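Local coordinates for XAC2610 protein (Xanthomonas axonopodis pv. citri, PDB 4QTQ) that probably serves as an immunity protein that inhibits a peptidoglycan hydrolase delivered by a type IV secretion system, and binds a calcium ion, at residues S93-D98 with D106-S111; Y122-F127 with Q138-I143. All blocks are in the same frame, centred on the assembly; numbering follows the deposited sequence.

Both contacts are buried near the middle of the chain, their centres about 9 Å apart, and they meet in one mixed sheet where strands 106-112 and 121-128 are neighbours. Interaction 1 is a backbone-bonded hairpin, 93-98 with 106-111, whose turn end is tied by calcium. Interaction 2 is smaller: the short helix 138-143 rests on strand 121-128 through one side-chain hydroxyl, a few aliphatic groups and a water. The two are stitched together by V107 O to Y125 N, 2.8 Å, and by the hydroxyls S111 OG and S123 OG. Regular strand pairing and charge thus mark the first, helix-on-strand packing the second.

Interaction 1 of 2, residues S93-D98 with D106-S111; sequences SIILTD and DVVVWS. With CA (calcium ion), chain B.
I95 and V108 exchange two 2.8 Å backbone bonds, I95 N to V108 O and V108 N to I95 O, at the middle of an antiparallel pairing whose strand axes, 161° apart in direction, come within 4.7 Å. T97 and D106 form the next hydrogen-bonded pair, and W110 N donates to S93 O beyond the other end. On the face carrying I95, V108 and T97, the CB atoms of I95 and V108 lie 4.0 Å apart. On the reverse face L96 and V107 run side by side, pointing the same way, and L96 CD2 meets V107 CG2 at 4.0 Å. S93 OG approaches W110 CE3 obliquely while bonding to Y71 and D73. At the turn end D98 and D106 share a calcium ion. D98 gives it OD1, at 2.3 Å from the calcium, while its OD2 is hydrogen-bonded, with G103 as the side chain's polar partner outside the strands; D106 clamps the ion with both OD1 and OD2, each 2.6 Å from it. The two carboxylate planes are 53° apart, and D98 OD1 sits 3.2 Å from D106 OD2, a closeness of like charges that the metal would offset. D106 OD2 also accepts from I99 N. N100, D102, H104 O and a water complete the shell, an EF-hand-like loop with ligands at every second residue, here set between two hairpin strands rather than between helices. Strand 78-80 flanks 94-97, strand 121-128 flanks 106-112, and V32 and I28 of strand 28-33 cover I94 and L96.

Interaction 2 of 2, residues Y122-F127 with Q138-I143; sequences YSVYLF and QSLSDI
S141 and V124 make the one direct hydrogen bond between helix 138-143 and strand 122-127: V124 N donates to S141 OG at 2.9 Å, nearly straight at 168°. OG, beside its own backbone N at chi1 -59°, is thereby turned to meet V124 N. S141 CB rests 3.4 Å from Y122 O. The tight part lies next to it. V124 CG1 packs on L140 CB at 3.7 Å, the two side chains crossing obliquely, while V124 CG2 lies against the backbone of L140 and S141. Farther along the strand, L140 CD1 butts against the branched end of L126, 3.8 Å from L126 CD1, with these side chains at about a right angle. L158 of strand 157-163 also touches L140. The looser side is polar and wetter: a water donates to Y122 O at 2.6 Å and to S141 O at 3.2 Å, bridging the two backbones, and on the exposed flank of the helix Q138 NE2 bonds D142 OD1. S141 OG is also hydrogen-bonded to N137 O. One hydroxyl therefore ties the strand backbone to the residue just before the helix, and with the aliphatic packing it seats this helical turn on the sheet.

Interaction 1 of 2, residues S93-D98 with D106-S111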
ATOM      1  N   SER A  93      -4.759  -8.044  -1.802  1.00 39.37           N
ATOM      2  CA  SER A  93      -3.418  -8.614  -1.574  1.00 37.89           C
ATOM      3  C   SER A  93      -2.335  -7.992  -2.478  1.00 37.11           C
ATOM      4  O   SER A  93      -1.208  -7.750  -2.032  1.00 35.23           O
ATOM      5  CB  SER A  93      -3.441 -10.127  -1.786  1.00 39.27           C
ATOM      6  OG  SER A  93      -4.271 -10.759  -0.834  1.00 39.01           O
ATOM      7  N   ILE A  94      -2.676  -7.755  -3.750  1.00 36.82           N
ATOM      8  CA  ILE A  94      -1.694  -7.310  -4.743  1.00 36.58           C
ATOM      9  C   ILE A  94      -2.320  -6.228  -5.605  1.00 36.41           C
ATOM     10  O   ILE A  94      -3.306  -6.488  -6.301  1.00 36.07           O
ATOM     11  CB  ILE A  94      -1.226  -8.479  -5.637  1.00 38.34           C
ATOM     12  CG1 ILE A  94      -0.409  -9.483  -4.818  1.00 38.25           C
ATOM     13  CG2 ILE A  94      -0.404  -7.964  -6.825  1.00 39.01           C
ATOM     14  CD1 ILE A  94      -0.200 -10.808  -5.511  1.00 39.67           C
ATOM     15  N   ILE A  95      -1.739  -5.030  -5.534  1.00 36.42           N
ATOM     16  CA  ILE A  95      -2.280  -3.797  -6.156  1.00 37.71           C
ATOM     17  C   ILE A  95      -1.301  -3.186  -7.190  1.00 37.59           C
ATOM     18  O   ILE A  95      -0.130  -2.916  -6.891  1.00 38.23           O
ATOM     19  CB  ILE A  95      -2.570  -2.748  -5.058  1.00 37.84           C
ATOM     20  CG1 ILE A  95      -3.688  -3.246  -4.125  1.00 38.54           C
ATOM     21  CG2 ILE A  95      -2.896  -1.367  -5.645  1.00 38.60           C
ATOM     22  CD1 ILE A  95      -3.451  -2.907  -2.666  1.00 38.47           C
ATOM     23  N   LEU A  96      -1.805  -2.988  -8.399  1.00 39.14           N
ATOM     24  CA  LEU A  96      -1.102  -2.329  -9.504  1.00 39.19           C
ATOM     25  C   LEU A  96      -1.673  -0.915  -9.680  1.00 39.51           C
ATOM     26  O   LEU A  96      -2.858  -0.733  -9.968  1.00 41.11           O
ATOM     27  CB  LEU A  96      -1.286  -3.125 -10.798  1.00 40.51           C
ATOM     28  CG  LEU A  96      -1.195  -4.647 -10.723  1.00 40.82           C
ATOM     29  CD1 LEU A  96      -1.624  -5.262 -12.046  1.00 43.03           C
ATOM     30  CD2 LEU A  96       0.213  -5.079 -10.366  1.00 41.11           C
ATOM     31  N   THR A  97      -0.823   0.084  -9.472  1.00 39.48           N
ATOM     32  CA  THR A  97      -1.251   1.466  -9.382  1.00 39.43           C
ATOM     33  C   THR A  97      -0.013   2.344  -9.525  1.00 38.83           C
ATOM     34  O   THR A  97       1.058   1.995  -9.021  1.00 37.94           O
ATOM     35  CB  THR A  97      -1.949   1.740  -8.028  1.00 39.14           C
ATOM     36  OG1 THR A  97      -2.548   3.035  -8.047  1.00 39.54           O
ATOM     37  CG2 THR A  97      -0.957   1.666  -6.848  1.00 38.50           C
ATOM     38  N   ASP A  98      -0.149   3.458 -10.242  1.00 39.93           N
ATOM     39  CA  ASP A  98       0.971   4.380 -10.437  1.00 39.89           C
ATOM     40  C   ASP A  98       0.960   5.332  -9.277  1.00 39.46           C
ATOM     41  O   ASP A  98       0.101   6.192  -9.181  1.00 40.48           O
ATOM     42  CB  ASP A  98       0.843   5.152 -11.757  1.00 41.69           C
ATOM     43  CG  ASP A  98       2.034   6.072 -12.030  1.00 42.41           C
ATOM     44  OD1 ASP A  98       3.146   5.837 -11.483  1.00 40.42           O
ATOM     45  OD2 ASP A  98       1.845   7.032 -12.815  1.00 43.86           O
ATOM     46  N   ASP A 106       3.146   0.883 -10.551  1.00 37.31           N
ATOM     47  CA  ASP A 106       3.973   0.373  -9.493  1.00 35.52           C
ATOM     48  C   ASP A 106       3.191  -0.750  -8.814  1.00 35.47           C
ATOM     49  O   ASP A 106       2.060  -1.048  -9.197  1.00 36.00           O
ATOM     50  CB  ASP A 106       4.278   1.514  -8.531  1.00 35.70           C
ATOM     51  CG  ASP A 106       4.789   2.749  -9.256  1.00 36.18           C
ATOM     52  OD1 ASP A 106       5.823   2.643  -9.961  1.00 36.21           O
ATOM     53  OD2 ASP A 106       4.155   3.822  -9.147  1.00 36.80           O
ATOM     54  N   VAL A 107       3.784  -1.376  -7.800  1.00 33.84           N
ATOM     55  CA  VAL A 107       3.184  -2.553  -7.200  1.00 33.53           C
ATOM     56  C   VAL A 107       3.183  -2.445  -5.673  1.00 32.75           C
ATOM     57  O   VAL A 107       4.174  -2.014  -5.058  1.00 31.74           O
ATOM     58  CB  VAL A 107       3.891  -3.854  -7.657  1.00 33.24           C
ATOM     59  CG1 VAL A 107       3.248  -5.084  -7.015  1.00 33.59           C
ATOM     60  CG2 VAL A 107       3.860  -3.962  -9.165  1.00 34.16           C
ATOM     61  N   VAL A 108       2.045  -2.809  -5.091  1.00 32.65           N
ATOM     62  CA  VAL A 108       1.851  -2.779  -3.649  1.00 32.37           C
ATOM     63  C   VAL A 108       1.384  -4.159  -3.216  1.00 32.15           C
ATOM     64  O   VAL A 108       0.441  -4.721  -3.781  1.00 32.42           O
ATOM     65  CB  VAL A 108       0.808  -1.717  -3.228  1.00 33.01           C
ATOM     66  CG1 VAL A 108       0.607  -1.739  -1.721  1.00 33.89           C
ATOM     67  CG2 VAL A 108       1.211  -0.336  -3.696  1.00 33.44           C
ATOM     68  N   VAL A 109       2.045  -4.704  -2.209  1.00 32.01           N
ATOM     69  CA  VAL A 109       1.803  -6.065  -1.786  1.00 32.71           C
ATOM     70  C   VAL A 109       1.443  -6.091  -0.289  1.00 32.29           C
ATOM     71  O   VAL A 109       2.117  -5.458   0.530  1.00 31.11           O
ATOM     72  CB  VAL A 109       3.045  -6.915  -2.100  1.00 32.66           C
ATOM     73  CG1 VAL A 109       2.977  -8.266  -1.435  1.00 33.82           C
ATOM     74  CG2 VAL A 109       3.197  -7.077  -3.616  1.00 33.24           C
ATOM     75  N   TRP A 110       0.364  -6.794   0.053  1.00 32.29           N
ATOM     76  CA  TRP A 110      -0.024  -6.968   1.449  1.00 31.69           C
ATOM     77  C   TRP A 110       0.927  -7.983   2.050  1.00 31.08           C
ATOM     78  O   TRP A 110       0.766  -9.188   1.849  1.00 31.95           O
ATOM     79  CB  TRP A 110      -1.482  -7.413   1.565  1.00 32.46           C
ATOM     80  CG  TRP A 110      -1.914  -7.723   2.993  1.00 32.62           C
ATOM     81  CD1 TRP A 110      -1.229  -7.443   4.146  1.00 31.49           C
ATOM     82  CD2 TRP A 110      -3.132  -8.367   3.403  1.00 33.73           C
ATOM     83  NE1 TRP A 110      -1.930  -7.902   5.241  1.00 33.21           N
ATOM     84  CE2 TRP A 110      -3.109  -8.455   4.816  1.00 33.09           C
ATOM     85  CE3 TRP A 110      -4.230  -8.905   2.710  1.00 34.65           C
ATOM     86  CZ2 TRP A 110      -4.131  -9.050   5.541  1.00 33.66           C
ATOM     87  CZ3 TRP A 110      -5.247  -9.495   3.434  1.00 35.33           C
ATOM     88  CH2 TRP A 110      -5.190  -9.565   4.840  1.00 34.98           C
ATOM     89  N   SER A 111       1.935  -7.488   2.769  1.00 31.24           N
ATOM     90  CA  SER A 111       3.046  -8.321   3.243  1.00 31.34           C
ATOM     91  C   SER A 111       3.116  -8.518   4.761  1.00 33.04           C
ATOM     92  O   SER A 111       3.882  -9.350   5.227  1.00 33.50           O
ATOM     93  CB  SER A 111       4.373  -7.725   2.784  1.00 31.53           C
ATOM     94  OG  SER A 111       4.538  -6.410   3.295  1.00 30.98           O
TER
HETATM   95 CA    CA B 301       5.180   4.679 -11.395  1.00 41.14          CA
HETATM   96  O   HOH W   1       7.418   4.309 -11.830  1.00 36.24           O

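Interaction 2 of 2, residues Y122-F127 with Q138-I143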
ATOM      1  N   TYR A 122       2.022  -2.991   4.189  1.00 31.91           N
ATOM      2  CA  TYR A 122       2.346  -3.234   2.790  1.00 31.01           C
ATOM      3  C   TYR A 122       3.799  -2.986   2.423  1.00 31.04           C
ATOM      4  O   TYR A 122       4.484  -2.145   3.026  1.00 30.88           O
ATOM      5  CB  TYR A 122       1.470  -2.330   1.907  1.00 31.73           C
ATOM      6  CG  TYR A 122      -0.016  -2.557   2.122  1.00 32.72           C
ATOM      7  CD1 TYR A 122      -0.689  -1.917   3.159  1.00 33.06           C
ATOM      8  CD2 TYR A 122      -0.733  -3.437   1.317  1.00 32.53           C
ATOM      9  CE1 TYR A 122      -2.039  -2.127   3.373  1.00 34.35           C
ATOM     10  CE2 TYR A 122      -2.088  -3.653   1.525  1.00 33.32           C
ATOM     11  CZ  TYR A 122      -2.734  -3.003   2.559  1.00 34.21           C
ATOM     12  OH  TYR A 122      -4.080  -3.209   2.780  1.00 35.27           O
ATOM     13  N   SER A 123       4.237  -3.715   1.395  1.00 30.60           N
ATOM     14  CA  SER A 123       5.502  -3.509   0.748  1.00 30.46           C
ATOM     15  C   SER A 123       5.181  -2.796  -0.551  1.00 30.84           C
ATOM     16  O   SER A 123       4.348  -3.267  -1.329  1.00 30.09           O
ATOM     17  CB  SER A 123       6.214  -4.844   0.471  1.00 30.40           C
ATOM     18  OG  SER A 123       6.569  -5.526   1.676  1.00 30.90           O
ATOM     19  N   VAL A 124       5.840  -1.659  -0.766  1.00 31.49           N
ATOM     20  CA  VAL A 124       5.641  -0.832  -1.952  1.00 32.84           C
ATOM     21  C   VAL A 124       6.879  -0.914  -2.846  1.00 32.82           C
ATOM     22  O   VAL A 124       8.010  -0.760  -2.372  1.00 32.27           O
ATOM     23  CB  VAL A 124       5.332   0.627  -1.547  1.00 33.21           C
ATOM     24  CG1 VAL A 124       5.180   1.520  -2.763  1.00 34.33           C
ATOM     25  CG2 VAL A 124       4.072   0.667  -0.700  1.00 33.97           C
ATOM     26  N   TYR A 125       6.646  -1.175  -4.134  1.00 33.01           N
ATOM     27  CA  TYR A 125       7.696  -1.240  -5.154  1.00 32.33           C
ATOM     28  C   TYR A 125       7.392  -0.277  -6.313  1.00 32.58           C
ATOM     29  O   TYR A 125       6.367  -0.421  -7.005  1.00 31.68           O
ATOM     30  CB  TYR A 125       7.832  -2.661  -5.722  1.00 33.11           C
ATOM     31  CG  TYR A 125       7.949  -3.766  -4.684  1.00 33.15           C
ATOM     32  CD1 TYR A 125       6.835  -4.194  -3.976  1.00 33.96           C
ATOM     33  CD2 TYR A 125       9.165  -4.383  -4.419  1.00 34.15           C
ATOM     34  CE1 TYR A 125       6.922  -5.194  -3.023  1.00 34.25           C
ATOM     35  CE2 TYR A 125       9.274  -5.391  -3.462  1.00 34.23           C
ATOM     36  CZ  TYR A 125       8.140  -5.785  -2.764  1.00 34.43           C
ATOM     37  OH  TYR A 125       8.189  -6.780  -1.834  1.00 33.91           O
ATOM     38  N   LEU A 126       8.280   0.697  -6.524  1.00 32.66           N
ATOM     39  CA  LEU A 126       8.147   1.624  -7.647  1.00 33.95           C
ATOM     40  C   LEU A 126       8.884   1.090  -8.874  1.00 34.46           C
ATOM     41  O   LEU A 126      10.005   0.584  -8.779  1.00 33.75           O
ATOM     42  CB  LEU A 126       8.686   3.009  -7.272  1.00 34.35           C
ATOM     43  CG  LEU A 126       7.986   3.753  -6.135  1.00 34.57           C
ATOM     44  CD1 LEU A 126       8.604   5.130  -5.989  1.00 35.52           C
ATOM     45  CD2 LEU A 126       6.488   3.876  -6.383  1.00 35.14           C
ATOM     46  N   PHE A 127       8.255   1.209 -10.036  1.00 37.24           N
ATOM     47  CA  PHE A 127       8.932   0.866 -11.258  1.00 39.21           C
ATOM     48  C   PHE A 127      10.031   1.895 -11.513  1.00 42.65           C
ATOM     49  O   PHE A 127       9.772   3.095 -11.546  1.00 41.37           O
ATOM     50  CB  PHE A 127       7.971   0.831 -12.445  1.00 39.43           C
ATOM     51  CG  PHE A 127       8.588   0.266 -13.677  1.00 41.12           C
ATOM     52  CD1 PHE A 127       8.840  -1.095 -13.772  1.00 41.14           C
ATOM     53  CD2 PHE A 127       8.949   1.091 -14.735  1.00 43.77           C
ATOM     54  CE1 PHE A 127       9.430  -1.624 -14.903  1.00 43.94           C
ATOM     55  CE2 PHE A 127       9.534   0.566 -15.873  1.00 46.76           C
ATOM     56  CZ  PHE A 127       9.766  -0.794 -15.963  1.00 46.66           C
ATOM     57  N   GLN A 138      11.455   1.875   0.774  1.00 34.05           N
ATOM     58  CA  GLN A 138      11.366   1.892   2.231  1.00 34.66           C
ATOM     59  C   GLN A 138      10.403   2.984   2.727  1.00 34.00           C
ATOM     60  O   GLN A 138       9.525   2.711   3.549  1.00 32.00           O
ATOM     61  CB  GLN A 138      12.752   2.086   2.853  1.00 37.25           C
ATOM     62  CG  GLN A 138      12.789   1.825   4.356  1.00 39.78           C
ATOM     63  CD  GLN A 138      12.562   0.367   4.698  1.00 42.22           C
ATOM     64  OE1 GLN A 138      13.353  -0.496   4.317  1.00 46.71           O
ATOM     65  NE2 GLN A 138      11.479   0.079   5.410  1.00 43.65           N
ATOM     66  N   SER A 139      10.564   4.209   2.223  1.00 33.75           N
ATOM     67  CA  SER A 139       9.788   5.337   2.732  1.00 34.93           C
ATOM     68  C   SER A 139       8.296   5.115   2.503  1.00 33.56           C
ATOM     69  O   SER A 139       7.497   5.364   3.395  1.00 33.06           O
ATOM     70  CB  SER A 139      10.243   6.692   2.154  1.00 36.37           C
ATOM     71  OG  SER A 139       9.923   6.823   0.779  1.00 38.26           O
ATOM     72  N   LEU A 140       7.920   4.625   1.328  1.00 31.98           N
ATOM     73  CA  LEU A 140       6.503   4.398   1.036  1.00 32.10           C
ATOM     74  C   LEU A 140       5.913   3.238   1.851  1.00 32.71           C
ATOM     75  O   LEU A 140       4.816   3.344   2.386  1.00 32.99           O
ATOM     76  CB  LEU A 140       6.292   4.198  -0.461  1.00 32.94           C
ATOM     77  CG  LEU A 140       6.439   5.491  -1.274  1.00 33.27           C
ATOM     78  CD1 LEU A 140       6.515   5.197  -2.766  1.00 35.37           C
ATOM     79  CD2 LEU A 140       5.310   6.462  -0.992  1.00 34.30           C
ATOM     80  N   SER A 141       6.664   2.154   1.984  1.00 34.10           N
ATOM     81  CA  SER A 141       6.216   0.998   2.749  1.00 34.29           C
ATOM     82  C   SER A 141       6.008   1.389   4.191  1.00 35.03           C
ATOM     83  O   SER A 141       5.046   0.945   4.849  1.00 34.83           O
ATOM     84  CB  SER A 141       7.251  -0.128   2.664  1.00 34.21           C
ATOM     85  OG  SER A 141       7.471  -0.515   1.314  1.00 33.97           O
ATOM     86  N   ASP A 142       6.934   2.200   4.686  1.00 34.59           N
ATOM     87  CA  ASP A 142       6.892   2.682   6.058  1.00 35.13           C
ATOM     88  C   ASP A 142       5.647   3.515   6.385  1.00 34.68           C
ATOM     89  O   ASP A 142       5.218   3.540   7.524  1.00 33.66           O
ATOM     90  CB  ASP A 142       8.132   3.507   6.379  1.00 36.50           C
ATOM     91  CG  ASP A 142       9.330   2.659   6.804  1.00 40.26           C
ATOM     92  OD1 ASP A 142       9.213   1.426   6.997  1.00 41.49           O
ATOM     93  OD2 ASP A 142      10.419   3.253   6.961  1.00 42.05           O
ATOM     94  N   ILE A 143       5.069   4.199   5.403  1.00 34.23           N
ATOM     95  CA  ILE A 143       3.862   4.996   5.671  1.00 34.26           C
ATOM     96  C   ILE A 143       2.729   4.101   6.165  1.00 34.30           C
ATOM     97  O   ILE A 143       1.892   4.544   6.959  1.00 36.59           O
ATOM     98  CB  ILE A 143       3.355   5.768   4.430  1.00 34.51           C
ATOM     99  CG1 ILE A 143       4.369   6.819   3.968  1.00 35.21           C
ATOM    100  CG2 ILE A 143       2.041   6.475   4.749  1.00 36.36           C
ATOM    101  CD1 ILE A 143       4.091   7.381   2.584  1.00 35.84           C
TER
HETATM  102  O   HOH W   2       5.479  -2.143   5.427  1.00 32.34           O